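Local coordinates for putative curved DNA-binding protein (Chaetomium thermophilum var. thermophilum DSM 1495, PDB 4IPA) that is an Arx1 protein of the peptidase M24 family that probably takes part in ribosome biogenesis and may bind DNA, at residues E37-E42 / K62-E67; L46-A51 / A137-D142; D55-G60 / T85-A90; P115-L120 / I130-I135. All coordinates share one frame; numbering follows the deposited sequence.

Contact 1. Residues E37-E42 / K62-E67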
loop_
_atom_site.group_PDB
_atom_site.type_symbol
_atom_site.label_atom_id
_atom_site.label_comp_id
_atom_site.label_asym_id
_atom_site.label_seq_id
_atom_site.Cartn_x
_atom_site.Cartn_y
_atom_site.Cartn_z
ATOM N N GLU A 37 -0.715 -1.944 -12.263
ATOM C CA GLU A 37 -1.687 -3.028 -12.263
ATOM C C GLU A 37 -1.247 -4.180 -13.161
ATOM O O GLU A 37 -1.480 -5.342 -12.837
ATOM C CB GLU A 37 -3.090 -2.532 -12.643
ATOM C CG GLU A 37 -3.702 -1.585 -11.603
ATOM C CD GLU A 37 -5.092 -1.091 -12.000
ATOM O OE1 GLU A 37 -5.513 -1.347 -13.154
ATOM O OE2 GLU A 37 -5.773 -0.454 -11.161
ATOM N N LYS A 38 -0.603 -3.855 -14.276
ATOM C CA LYS A 38 -0.096 -4.885 -15.183
ATOM C C LYS A 38 1.073 -5.658 -14.559
ATOM O O LYS A 38 1.135 -6.881 -14.669
ATOM C CB LYS A 38 0.300 -4.290 -16.535
ATOM C CG LYS A 38 1.175 -5.211 -17.394
ATOM C CD LYS A 38 1.175 -4.782 -18.860
ATOM C CE LYS A 38 -0.246 -4.852 -19.450
ATOM N NZ LYS A 38 -0.344 -4.437 -20.893
ATOM N N VAL A 39 1.987 -4.955 -13.888
ATOM C CA VAL A 39 3.088 -5.641 -13.200
ATOM C C VAL A 39 2.564 -6.460 -12.021
ATOM O O VAL A 39 3.068 -7.547 -11.727
ATOM C CB VAL A 39 4.193 -4.680 -12.713
ATOM C CG1 VAL A 39 5.251 -5.451 -11.928
ATOM C CG2 VAL A 39 4.834 -3.935 -13.906
ATOM N N LEU A 40 1.536 -5.940 -11.359
ATOM C CA LEU A 40 0.948 -6.640 -10.223
ATOM C C LEU A 40 0.351 -7.964 -10.672
ATOM O O LEU A 40 0.415 -8.954 -9.955
ATOM C CB LEU A 40 -0.144 -5.803 -9.570
ATOM C CG LEU A 40 -1.004 -6.569 -8.558
ATOM C CD1 LEU A 40 -0.160 -6.890 -7.319
ATOM C CD2 LEU A 40 -2.264 -5.764 -8.198
ATOM N N ALA A 41 -0.250 -7.968 -11.857
ATOM C CA ALA A 41 -0.904 -9.171 -12.343
ATOM C C ALA A 41 0.142 -10.209 -12.729
ATOM O O ALA A 41 -0.002 -11.386 -12.398
ATOM C CB ALA A 41 -1.814 -8.861 -13.518
ATOM N N GLU A 42 1.200 -9.757 -13.402
ATOM C CA GLU A 42 2.297 -10.640 -13.788
ATOM C C GLU A 42 3.028 -11.180 -12.579
ATOM O O GLU A 42 3.428 -12.329 -12.564
ATOM C CB GLU A 42 3.293 -9.939 -14.721
ATOM C CG GLU A 42 2.736 -9.579 -16.091
ATOM C CD GLU A 42 2.264 -10.798 -16.893
ATOM O OE1 GLU A 42 2.496 -11.951 -16.454
ATOM O OE2 GLU A 42 1.660 -10.601 -17.973
ATOM N N LYS A 62 12.202 -5.995 -12.898
ATOM C CA LYS A 62 12.576 -6.064 -14.276
ATOM C C LYS A 62 11.403 -5.740 -15.189
ATOM O O LYS A 62 11.525 -4.947 -16.052
ATOM C CB LYS A 62 13.210 -7.404 -14.600
ATOM C CG LYS A 62 13.200 -7.778 -16.050
ATOM C CD LYS A 62 13.619 -9.203 -16.260
ATOM C CE LYS A 62 14.573 -9.314 -17.409
ATOM N NZ LYS A 62 14.218 -10.499 -18.196
ATOM N N LEU A 63 10.282 -6.359 -14.968
ATOM C CA LEU A 63 9.078 -6.021 -15.659
ATOM C C LEU A 63 8.692 -4.568 -15.593
ATOM O O LEU A 63 8.244 -4.038 -16.552
ATOM C CB LEU A 63 7.963 -6.819 -15.111
ATOM C CG LEU A 63 7.928 -8.054 -15.907
ATOM C CD1 LEU A 63 7.243 -9.132 -15.123
ATOM C CD2 LEU A 63 7.134 -7.627 -17.110
ATOM N N MET A 64 8.853 -3.960 -14.438
ATOM C CA MET A 64 8.522 -2.597 -14.226
ATOM C C MET A 64 9.370 -1.705 -15.083
ATOM O O MET A 64 8.903 -0.782 -15.680
ATOM C CB MET A 64 8.738 -2.228 -12.781
ATOM C CG MET A 64 8.439 -0.803 -12.422
ATOM S SD MET A 64 6.687 -0.473 -12.349
ATOM C CE MET A 64 6.303 -1.105 -10.778
ATOM N N GLU A 65 10.637 -2.005 -15.124
ATOM C CA GLU A 65 11.511 -1.201 -15.966
ATOM C C GLU A 65 11.172 -1.339 -17.454
ATOM O O GLU A 65 11.118 -0.340 -18.167
ATOM C CB GLU A 65 12.977 -1.500 -15.684
ATOM C CG GLU A 65 13.409 -1.089 -14.291
ATOM C CD GLU A 65 14.914 -1.209 -14.086
ATOM O OE1 GLU A 65 15.621 -1.627 -15.030
ATOM O OE2 GLU A 65 15.392 -0.877 -12.983
ATOM N N GLU A 66 10.919 -2.560 -17.917
ATOM C CA GLU A 66 10.486 -2.761 -19.302
ATOM C C GLU A 66 9.231 -1.935 -19.601
ATOM O O GLU A 66 9.184 -1.195 -20.589
ATOM C CB GLU A 66 10.205 -4.239 -19.595
ATOM C CG GLU A 66 11.411 -5.168 -19.469
ATOM C CD GLU A 66 11.016 -6.652 -19.422
ATOM O OE1 GLU A 66 9.837 -6.976 -19.697
ATOM O OE2 GLU A 66 11.885 -7.497 -19.108
ATOM N N GLU A 67 8.217 -2.068 -18.748
ATOM C CA GLU A 67 6.966 -1.333 -18.940
ATOM C C GLU A 67 7.246 0.154 -18.979
ATOM O O GLU A 67 6.705 0.870 -19.821
ATOM C CB GLU A 67 5.951 -1.649 -17.841
ATOM C CG GLU A 67 5.372 -3.045 -17.907
ATOM C CD GLU A 67 4.737 -3.340 -19.261
ATOM O OE1 GLU A 67 4.126 -2.428 -19.860
ATOM O OE2 GLU A 67 4.861 -4.483 -19.735
#

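Contact 2. Residues L46-A51 / A137-D142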
loop_
_atom_site.group_PDB
_atom_site.type_symbol
_atom_site.label_atom_id
_atom_site.label_comp_id
_atom_site.label_asym_id
_atom_site.label_seq_id
_atom_site.Cartn_x
_atom_site.Cartn_y
_atom_site.Cartn_z
ATOM N N LEU A 46 3.381 -15.327 -10.621
ATOM C CA LEU A 46 4.621 -15.973 -10.198
ATOM C C LEU A 46 4.552 -16.489 -8.763
ATOM O O LEU A 46 5.392 -17.295 -8.364
ATOM C CB LEU A 46 5.829 -15.035 -10.359
ATOM C CG LEU A 46 6.066 -14.446 -11.759
ATOM C CD1 LEU A 46 7.242 -13.458 -11.762
ATOM C CD2 LEU A 46 6.290 -15.546 -12.789
ATOM N N CYS A 47 3.562 -16.036 -7.988
ATOM C CA CYS A 47 3.518 -16.382 -6.564
ATOM C C CYS A 47 2.894 -17.748 -6.288
ATOM O O CYS A 47 1.871 -17.851 -5.611
ATOM C CB CYS A 47 2.817 -15.293 -5.745
ATOM S SG CYS A 47 3.687 -13.711 -5.762
ATOM N N VAL A 48 3.528 -18.790 -6.811
ATOM C CA VAL A 48 3.086 -20.155 -6.586
ATOM C C VAL A 48 3.929 -20.809 -5.480
ATOM O O VAL A 48 5.061 -20.392 -5.221
ATOM C CB VAL A 48 3.164 -20.983 -7.889
ATOM C CG1 VAL A 48 2.414 -20.276 -9.023
ATOM C CG2 VAL A 48 4.607 -21.214 -8.290
ATOM N N PRO A 49 3.377 -21.829 -4.814
ATOM C CA PRO A 49 4.142 -22.524 -3.774
ATOM C C PRO A 49 5.487 -22.997 -4.315
ATOM O O PRO A 49 5.533 -23.535 -5.427
ATOM C CB PRO A 49 3.252 -23.715 -3.437
ATOM C CG PRO A 49 1.865 -23.202 -3.708
ATOM C CD PRO A 49 2.021 -22.385 -4.959
ATOM N N GLY A 50 6.560 -22.774 -3.559
ATOM C CA GLY A 50 7.888 -23.206 -3.968
ATOM C C GLY A 50 8.725 -22.116 -4.624
ATOM O O GLY A 50 9.961 -22.221 -4.682
ATOM N N ALA A 51 8.071 -21.067 -5.124
ATOM C CA ALA A 51 8.811 -19.967 -5.750
ATOM C C ALA A 51 9.618 -19.221 -4.699
ATOM O O ALA A 51 9.156 -19.020 -3.584
ATOM C CB ALA A 51 7.874 -18.998 -6.488
ATOM N N ALA A 137 -1.538 -18.087 -1.840
ATOM C CA ALA A 137 -0.544 -18.810 -2.608
ATOM C C ALA A 137 -1.097 -20.175 -3.025
ATOM O O ALA A 137 -1.586 -20.936 -2.196
ATOM C CB ALA A 137 0.727 -18.960 -1.808
ATOM N N LYS A 138 -1.022 -20.480 -4.313
ATOM C CA LYS A 138 -1.571 -21.736 -4.799
ATOM C C LYS A 138 -1.211 -21.957 -6.261
ATOM O O LYS A 138 -0.812 -21.026 -6.955
ATOM C CB LYS A 138 -3.096 -21.728 -4.646
ATOM C CG LYS A 138 -3.789 -20.844 -5.667
ATOM C CD LYS A 138 -5.278 -20.721 -5.380
ATOM C CE LYS A 138 -5.876 -19.532 -6.120
ATOM N NZ LYS A 138 -5.363 -18.220 -5.592
ATOM N N ASN A 139 -1.357 -23.195 -6.718
ATOM C CA ASN A 139 -1.142 -23.530 -8.123
ATOM C C ASN A 139 -2.381 -23.282 -8.967
ATOM O O ASN A 139 -3.497 -23.233 -8.452
ATOM C CB ASN A 139 -0.681 -24.979 -8.271
ATOM C CG ASN A 139 0.716 -25.190 -7.732
ATOM O OD1 ASN A 139 0.924 -25.955 -6.783
ATOM N ND2 ASN A 139 1.689 -24.493 -8.322
ATOM N N ALA A 140 -2.166 -23.126 -10.268
ATOM C CA ALA A 140 -3.230 -22.789 -11.197
ATOM C C ALA A 140 -4.456 -23.669 -11.080
ATOM O O ALA A 140 -5.581 -23.190 -11.227
ATOM N N ASN A 141 -4.244 -24.953 -10.807
ATOM C CA ASN A 141 -5.353 -25.895 -10.715
ATOM C C ASN A 141 -5.733 -26.267 -9.278
ATOM O O ASN A 141 -6.312 -27.330 -9.035
ATOM C CB ASN A 141 -5.060 -27.153 -11.542
ATOM C CG ASN A 141 -4.695 -26.832 -12.986
ATOM O OD1 ASN A 141 -5.516 -26.311 -13.746
ATOM N ND2 ASN A 141 -3.459 -27.149 -13.372
ATOM N N ASP A 142 -5.400 -25.398 -8.328
ATOM C CA ASP A 142 -5.910 -25.546 -6.968
ATOM C C ASP A 142 -7.283 -24.883 -6.895
ATOM O O ASP A 142 -7.588 -23.992 -7.695
ATOM C CB ASP A 142 -4.968 -24.912 -5.941
ATOM C CG ASP A 142 -3.612 -25.578 -5.902
ATOM O OD1 ASP A 142 -3.492 -26.714 -6.402
ATOM O OD2 ASP A 142 -2.664 -24.968 -5.364
#

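Contact 3. Residues D55-G60 / T85-A90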
loop_
_atom_site.group_PDB
_atom_site.type_symbol
_atom_site.label_atom_id
_atom_site.label_comp_id
_atom_site.label_asym_id
_atom_site.label_seq_id
_atom_site.Cartn_x
_atom_site.Cartn_y
_atom_site.Cartn_z
ATOM N N ASP A 55 13.457 -14.134 -6.362
ATOM C CA ASP A 55 13.288 -14.244 -7.799
ATOM C C ASP A 55 12.083 -13.441 -8.279
ATOM O O ASP A 55 12.150 -12.759 -9.307
ATOM C CB ASP A 55 13.146 -15.710 -8.217
ATOM C CG ASP A 55 14.449 -16.477 -8.096
ATOM O OD1 ASP A 55 15.516 -15.831 -7.991
ATOM O OD2 ASP A 55 14.404 -17.726 -8.116
ATOM N N ILE A 56 10.986 -13.533 -7.533
ATOM C CA ILE A 56 9.768 -12.797 -7.854
ATOM C C ILE A 56 9.980 -11.280 -7.811
ATOM O O ILE A 56 9.605 -10.576 -8.745
ATOM C CB ILE A 56 8.618 -13.196 -6.916
ATOM C CG1 ILE A 56 8.486 -14.723 -6.864
ATOM C CG2 ILE A 56 7.313 -12.568 -7.387
ATOM C CD1 ILE A 56 7.496 -15.237 -5.830
ATOM N N CYS A 57 10.591 -10.783 -6.735
ATOM C CA CYS A 57 10.894 -9.358 -6.610
ATOM C C CYS A 57 11.793 -8.884 -7.744
ATOM O O CYS A 57 11.555 -7.821 -8.330
ATOM C CB CYS A 57 11.564 -9.045 -5.270
ATOM S SG CYS A 57 10.560 -9.364 -3.819
ATOM N N GLU A 58 12.836 -9.655 -8.049
ATOM C CA GLU A 58 13.726 -9.268 -9.139
ATOM C C GLU A 58 12.975 -9.232 -10.469
ATOM O O GLU A 58 13.125 -8.295 -11.257
ATOM C CB GLU A 58 14.944 -10.196 -9.234
ATOM C CG GLU A 58 15.979 -9.985 -8.127
ATOM C CD GLU A 58 17.195 -10.921 -8.238
ATOM O OE1 GLU A 58 17.148 -11.897 -9.013
ATOM O OE2 GLU A 58 18.199 -10.678 -7.541
ATOM N N GLN A 59 12.159 -10.250 -10.714
ATOM C CA GLN A 59 11.400 -10.311 -11.963
ATOM C C GLN A 59 10.371 -9.185 -12.059
ATOM O O GLN A 59 10.162 -8.609 -13.134
ATOM C CB GLN A 59 10.720 -11.671 -12.133
ATOM C CG GLN A 59 9.973 -11.831 -13.462
ATOM C CD GLN A 59 10.863 -11.593 -14.686
ATOM O OE1 GLN A 59 12.075 -11.796 -14.641
ATOM N NE2 GLN A 59 10.257 -11.151 -15.774
ATOM N N GLY A 60 9.734 -8.875 -10.936
ATOM C CA GLY A 60 8.760 -7.797 -10.899
ATOM C C GLY A 60 9.442 -6.487 -11.241
ATOM O O GLY A 60 8.916 -5.699 -12.039
ATOM N N THR A 85 9.052 -3.887 -6.101
ATOM C CA THR A 85 8.254 -5.097 -6.031
ATOM C C THR A 85 8.518 -5.782 -4.697
ATOM O O THR A 85 9.660 -6.070 -4.354
ATOM C CB THR A 85 8.640 -6.091 -7.133
ATOM O OG1 THR A 85 8.411 -5.511 -8.422
ATOM C CG2 THR A 85 7.819 -7.361 -6.999
ATOM N N THR A 86 7.476 -6.026 -3.922
ATOM C CA THR A 86 7.687 -6.710 -2.656
ATOM C C THR A 86 6.693 -7.848 -2.536
ATOM O O THR A 86 5.583 -7.773 -3.056
ATOM C CB THR A 86 7.532 -5.770 -1.451
ATOM O OG1 THR A 86 6.219 -5.199 -1.475
ATOM C CG2 THR A 86 8.597 -4.672 -1.475
ATOM N N VAL A 87 7.094 -8.898 -1.839
ATOM C CA VAL A 87 6.288 -10.100 -1.742
ATOM C C VAL A 87 6.397 -10.592 -0.314
ATOM O O VAL A 87 7.433 -11.102 0.087
ATOM C CB VAL A 87 6.778 -11.153 -2.749
ATOM C CG1 VAL A 87 6.071 -12.490 -2.552
ATOM C CG2 VAL A 87 6.580 -10.631 -4.181
ATOM N N SER A 88 5.329 -10.406 0.457
ATOM C CA SER A 88 5.397 -10.579 1.902
ATOM C C SER A 88 4.580 -11.770 2.390
ATOM O O SER A 88 3.371 -11.839 2.157
ATOM C CB SER A 88 4.943 -9.303 2.613
ATOM O OG SER A 88 5.633 -8.186 2.091
ATOM N N PRO A 89 5.251 -12.720 3.070
ATOM C CA PRO A 89 4.560 -13.889 3.634
ATOM C C PRO A 89 3.522 -13.529 4.710
ATOM O O PRO A 89 3.310 -12.351 5.026
ATOM C CB PRO A 89 5.692 -14.726 4.240
ATOM C CG PRO A 89 6.942 -14.294 3.499
ATOM C CD PRO A 89 6.713 -12.804 3.218
ATOM N N ALA A 90 2.925 -14.577 5.279
ATOM C CA ALA A 90 1.721 -14.515 6.096
ATOM C C ALA A 90 1.700 -13.468 7.201
ATOM O O ALA A 90 0.764 -12.657 7.270
ATOM C CB ALA A 90 1.404 -15.901 6.670
#

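Contact 4. Residues P115-L120 / I130-I135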
loop_
_atom_site.group_PDB
_atom_site.type_symbol
_atom_site.label_atom_id
_atom_site.label_comp_id
_atom_site.label_asym_id
_atom_site.label_seq_id
_atom_site.Cartn_x
_atom_site.Cartn_y
_atom_site.Cartn_z
ATOM N N PRO A 115 -1.440 -16.163 2.911
ATOM C CA PRO A 115 -1.813 -14.858 2.350
ATOM C C PRO A 115 -0.564 -14.020 2.066
ATOM O O PRO A 115 0.147 -13.629 2.978
ATOM C CB PRO A 115 -2.687 -14.238 3.450
ATOM C CG PRO A 115 -2.213 -14.881 4.706
ATOM C CD PRO A 115 -1.730 -16.261 4.352
ATOM N N ILE A 116 -0.313 -13.772 0.787
ATOM C CA ILE A 116 0.880 -13.083 0.315
ATOM C C ILE A 116 0.504 -11.670 -0.100
ATOM O O ILE A 116 -0.416 -11.484 -0.908
ATOM C CB ILE A 116 1.488 -13.804 -0.936
ATOM C CG1 ILE A 116 1.781 -15.283 -0.635
ATOM C CG2 ILE A 116 2.732 -13.087 -1.427
ATOM C CD1 ILE A 116 2.636 -15.485 0.597
ATOM N N LYS A 117 1.207 -10.680 0.448
ATOM C CA LYS A 117 0.977 -9.281 0.100
ATOM C C LYS A 117 1.925 -8.887 -1.003
ATOM O O LYS A 117 3.133 -9.007 -0.863
ATOM C CB LYS A 117 1.180 -8.347 1.299
ATOM C CG LYS A 117 0.024 -8.313 2.248
ATOM C CD LYS A 117 -0.158 -9.667 2.916
ATOM C CE LYS A 117 1.008 -9.979 3.854
ATOM N NZ LYS A 117 0.772 -11.266 4.590
ATOM N N ILE A 118 1.362 -8.429 -2.107
ATOM C CA ILE A 118 2.162 -7.964 -3.215
ATOM C C ILE A 118 1.917 -6.470 -3.372
ATOM O O ILE A 118 0.808 -6.028 -3.682
ATOM C CB ILE A 118 1.824 -8.729 -4.488
ATOM C CG1 ILE A 118 1.988 -10.232 -4.229
ATOM C CG2 ILE A 118 2.730 -8.278 -5.635
ATOM C CD1 ILE A 118 0.846 -11.070 -4.729
ATOM N N GLN A 119 2.950 -5.696 -3.092
ATOM C CA GLN A 119 2.865 -4.249 -3.139
ATOM C C GLN A 119 3.993 -3.733 -4.010
ATOM O O GLN A 119 5.164 -4.090 -3.824
ATOM C CB GLN A 119 2.944 -3.659 -1.731
ATOM C CG GLN A 119 3.016 -2.135 -1.659
ATOM C CD GLN A 119 2.723 -1.633 -0.240
ATOM O OE1 GLN A 119 3.181 -0.562 0.177
ATOM N NE2 GLN A 119 1.951 -2.421 0.506
ATOM N N LEU A 120 3.629 -2.900 -4.972
ATOM C CA LEU A 120 4.599 -2.356 -5.898
ATOM C C LEU A 120 3.984 -1.126 -6.518
ATOM O O LEU A 120 2.822 -0.826 -6.268
ATOM C CB LEU A 120 4.932 -3.392 -6.973
ATOM C CG LEU A 120 3.769 -3.959 -7.783
ATOM C CD1 LEU A 120 3.476 -3.085 -8.994
ATOM C CD2 LEU A 120 4.092 -5.399 -8.227
ATOM N N ILE A 130 0.772 3.532 -5.950
ATOM C CA ILE A 130 1.193 2.328 -5.252
ATOM C C ILE A 130 -0.027 1.411 -5.110
ATOM O O ILE A 130 -1.130 1.885 -4.817
ATOM C CB ILE A 130 1.810 2.663 -3.868
ATOM C CG1 ILE A 130 2.980 3.638 -4.037
ATOM C CG2 ILE A 130 2.286 1.391 -3.154
ATOM C CD1 ILE A 130 3.645 4.056 -2.729
ATOM N N VAL A 131 0.160 0.114 -5.362
ATOM C CA VAL A 131 -0.924 -0.858 -5.242
ATOM C C VAL A 131 -0.488 -2.014 -4.357
ATOM O O VAL A 131 0.687 -2.366 -4.331
ATOM C CB VAL A 131 -1.352 -1.459 -6.625
ATOM C CG1 VAL A 131 -1.867 -0.390 -7.554
ATOM C CG2 VAL A 131 -0.196 -2.199 -7.283
ATOM N N CYS A 132 -1.438 -2.599 -3.636
ATOM C CA CYS A 132 -1.179 -3.805 -2.864
ATOM C C CYS A 132 -2.409 -4.700 -2.913
ATOM O O CYS A 132 -3.509 -4.265 -2.556
ATOM C CB CYS A 132 -0.835 -3.494 -1.403
ATOM S SG CYS A 132 -0.543 -4.992 -0.350
ATOM N N ASP A 133 -2.206 -5.939 -3.362
ATOM C CA ASP A 133 -3.226 -6.979 -3.316
ATOM C C ASP A 133 -2.721 -8.044 -2.336
ATOM O O ASP A 133 -1.510 -8.206 -2.140
ATOM C CB ASP A 133 -3.424 -7.593 -4.723
ATOM C CG ASP A 133 -4.724 -8.430 -4.850
ATOM O OD1 ASP A 133 -5.584 -8.378 -3.937
ATOM O OD2 ASP A 133 -4.889 -9.130 -5.888
ATOM N N THR A 134 -3.647 -8.756 -1.709
ATOM C CA THR A 134 -3.290 -9.965 -0.993
ATOM C C THR A 134 -3.917 -11.165 -1.710
ATOM O O THR A 134 -5.118 -11.186 -1.976
ATOM C CB THR A 134 -3.739 -9.918 0.469
ATOM O OG1 THR A 134 -3.085 -8.831 1.129
ATOM C CG2 THR A 134 -3.384 -11.231 1.189
ATOM N N ILE A 135 -3.096 -12.152 -2.037
ATOM C CA ILE A 135 -3.585 -13.351 -2.694
ATOM C C ILE A 135 -3.250 -14.577 -1.852
ATOM O O ILE A 135 -2.401 -14.514 -0.947
ATOM C CB ILE A 135 -2.950 -13.533 -4.074
ATOM C CG1 ILE A 135 -1.439 -13.696 -3.927
ATOM C CG2 ILE A 135 -3.311 -12.356 -5.005
ATOM C CD1 ILE A 135 -0.797 -14.235 -5.141
#

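Contact 1. Residues E37-E42 / K62-E67
Glu-67 OE2 is held by a salt bridge to Lys-70, just beyond the end of helix 53-69, and across the contact it meets the aliphatic part of Lys-38, whose CD lies 3.8 Å from Glu-67 OE2. The two side chains cross at about a right angle, and the carboxylate sits against CD of the lysine, not at its ammonium group. Lys-38 turns at its third torsion (chi3 -61°), which places CE out of line with the stem. The charged ends stay apart: Lys-38 NZ is 5.0 Å from Glu-67 OE1, close enough for opposite charges to attract but too far for a direct bond.

Deeper in, Val-39 packs between helices 23-46 and 53-69, whose local axes approach to 9.8 Å at 147°. Its CG2 branch does most of the touching. Val-39 CG2 lies 3.9 Å from Met-64 CA, 4.2 Å from Met-64 SD and 4.1 Å from Glu-67 CG, while the other methyl, CG1, faces the CB of Leu-63. On the outer side, Glu-42 CB meets Leu-63 CD1 at 4.1 Å, but the carboxylate of Glu-42 turns off from helix 53-69. Inward, Val-39 and Met-64 both reach Leu-120 of strand 115-124, which places the pair of helices on the sheet of the pita-bread fold of M24 proteins.

With an apolar valine and methionine beneath and a lysine-glutamate pair near the surface, the helices are joined by dispersion packing, to which loosely paired charges would add only a modest, solvent-screened attraction.

Contact 2. Residues L46-A51 / A137-D142
Asn-139 reaches Val-48 and Pro-49 with its amide, the part of the side chain that lies closest to the opposite loop. From CB the chain leaves with CG anti to its own carbonyl carbon (chi1 -69°). CG is 4.2 Å from Pro-49 CD, and OD1 is also 4.2 Å from Pro-49 CD. At the tip ND2 is 4.0 Å from Pro-49 CD, so this ring carbon stands over the flat amide, nearly equidistant from its three atoms. ND2 is nearer still to Val-48, with 3.8 Å to Val-48 CB, which approaches from the same face of the amide.

The two segments are loops at one end of the metallopeptidase-like domain: residues 46-51 link helix 23-46 to helix 53-69, and residues 137-142 leave strand 127-136. Each loop folds on itself, through a type II turn from Val-48 to Ala-51, with Gly-50 at a position where, at these backbone angles, a CB would press on the carbonyl O of Pro-49, and a type I turn from Asn-139 to Asp-142. The second turn carries an added bond from Asn-139 N to Asp-142 OD2 (2.6 Å, 155° at the hydrogen), which meets the carboxylate from above, 60° out of its plane.

Pro-49 also packs on the backbone of Lys-138 through its CG and CD: Pro-49 CD is 3.5 Å from Lys-138 C, and Pro-49 CG 3.9 Å from Lys-138 CA. The side chain of Lys-138 leaves its backbone on the side away from the loop of Pro-49, and its NZ bonds to Val-136 O. Val-48 sets its CG1 methyl 3.9 Å from Lys-138 O.

Contact 3. Residues D55-G60 / T85-A90
Helix 53-69 covers strand 79-88, an outermost strand of the three-stranded antiparallel sheet, and Thr-85 makes the main contact with the turns containing Cys-57 and Gly-60. The local axes run 7.2 Å apart at 156°, close to antiparallel, and Cys-57 CA and Thr-85 CA come within 5.0 Å. The fit beside Thr-85 probably needs a glycine at position 60. Thr-85 OG1 lies 3.2 Å from Gly-60 C and 3.4 Å from Gly-60 CA, and a CB on residue 60 would stand only 2.5 Å from that oxygen, a clash.

The first torsion of Thr-85 divides its two branches. OG1, anti to the carbonyl carbon (chi1 -61°), goes to the Gly-60 backbone and hydrogen-bonds to Asp-61 OD1 just beyond it. The methyl, CG2, turns to the preceding turn of the helix and packs 3.7 Å from Cys-57 CA. An alanine here would probably leave Asp-61 OD1 without this partner and open a gap beside Gly-60 and the Cys-57 backbone, where OG1 and CG2 now pack.

Two residues further along the strand, Val-87 directs CG2 back to the helix. Val-87 CG2 touches Ile-56 CG2 at 3.8 Å, the side chains crossing at about a right angle, and Cys-57 SG at 4.2 Å. Thr-86, between Thr-85 and Val-87, points away from the helix and bonds through OG1 to Gln-119 O on the next strand. A strand face of beta-branched residues, Thr-85 and Val-87, packed under a helix is in keeping with the helix-on-sheet layering of the pita-bread fold.

Contact 4. Residues P115-L120 / I130-I135
Ile-116 and Ile-135 pair at the open end of a beta hairpin, strands 115-124 and 127-136, in which six backbone bonds link three antiparallel hydrogen-bonded pairs. The backbone ladder is tight throughout; at mid-strand Ile-118 N donates to Asp-133 O over 2.9 Å at 173°, and Asp-133 N returns a bond to Ile-118 O over 3.0 Å. On the face that Ile-118 turns to helix 23-46, its CD1 packs 3.6 Å from Ile-135 CG1. Ile-135 is itself partly exposed, so this end of the hairpin is the side nearer solvent. Farther along that face the fit is slacker, with Leu-120 CD1 4.1 Å from Val-131 CG2, the two side chains side by side.

The opposite face, toward strand 342-352, is polar yet buried. Lys-117 bends at its second and third torsions and lies beside Thr-134, while its NZ bonds to Pro-115 O at 2.9 Å and is ringed by Pro-89 O, Ala-90 O and Val-342 O, more carbonyls than it has N-H groups. A methionine in its place would probably leave these carbonyls without their shared donor. Thr-134 OG1, bonded to Arg-344 O, lies 3.3 Å from Lys-117 CG.

How the contacts relate
Contacts 3 and 4 form the core, with all or nearly all touching residues buried and centres 9 Å apart; contacts 1 and 2 are only partly buried. Contacts 1 and 3 share helix 53-69, whereas contacts 3 and 4 share the three-stranded sheet and meet where Val-87 packs on Ile-116. Chemistry follows position: contact 4 is knit by backbone bonds, contact 3 by close helix-to-strand packing, contact 1 by apolar side chains beneath charged ones, and contact 2 by loop-to-loop van der Waals contact. Contact 2 also adjoins the core, since Cys-47 packs on Ile-56, Ile-118 and Ile-135, while Leu-40 of contact 1 packs on Ile-118 of contact 4.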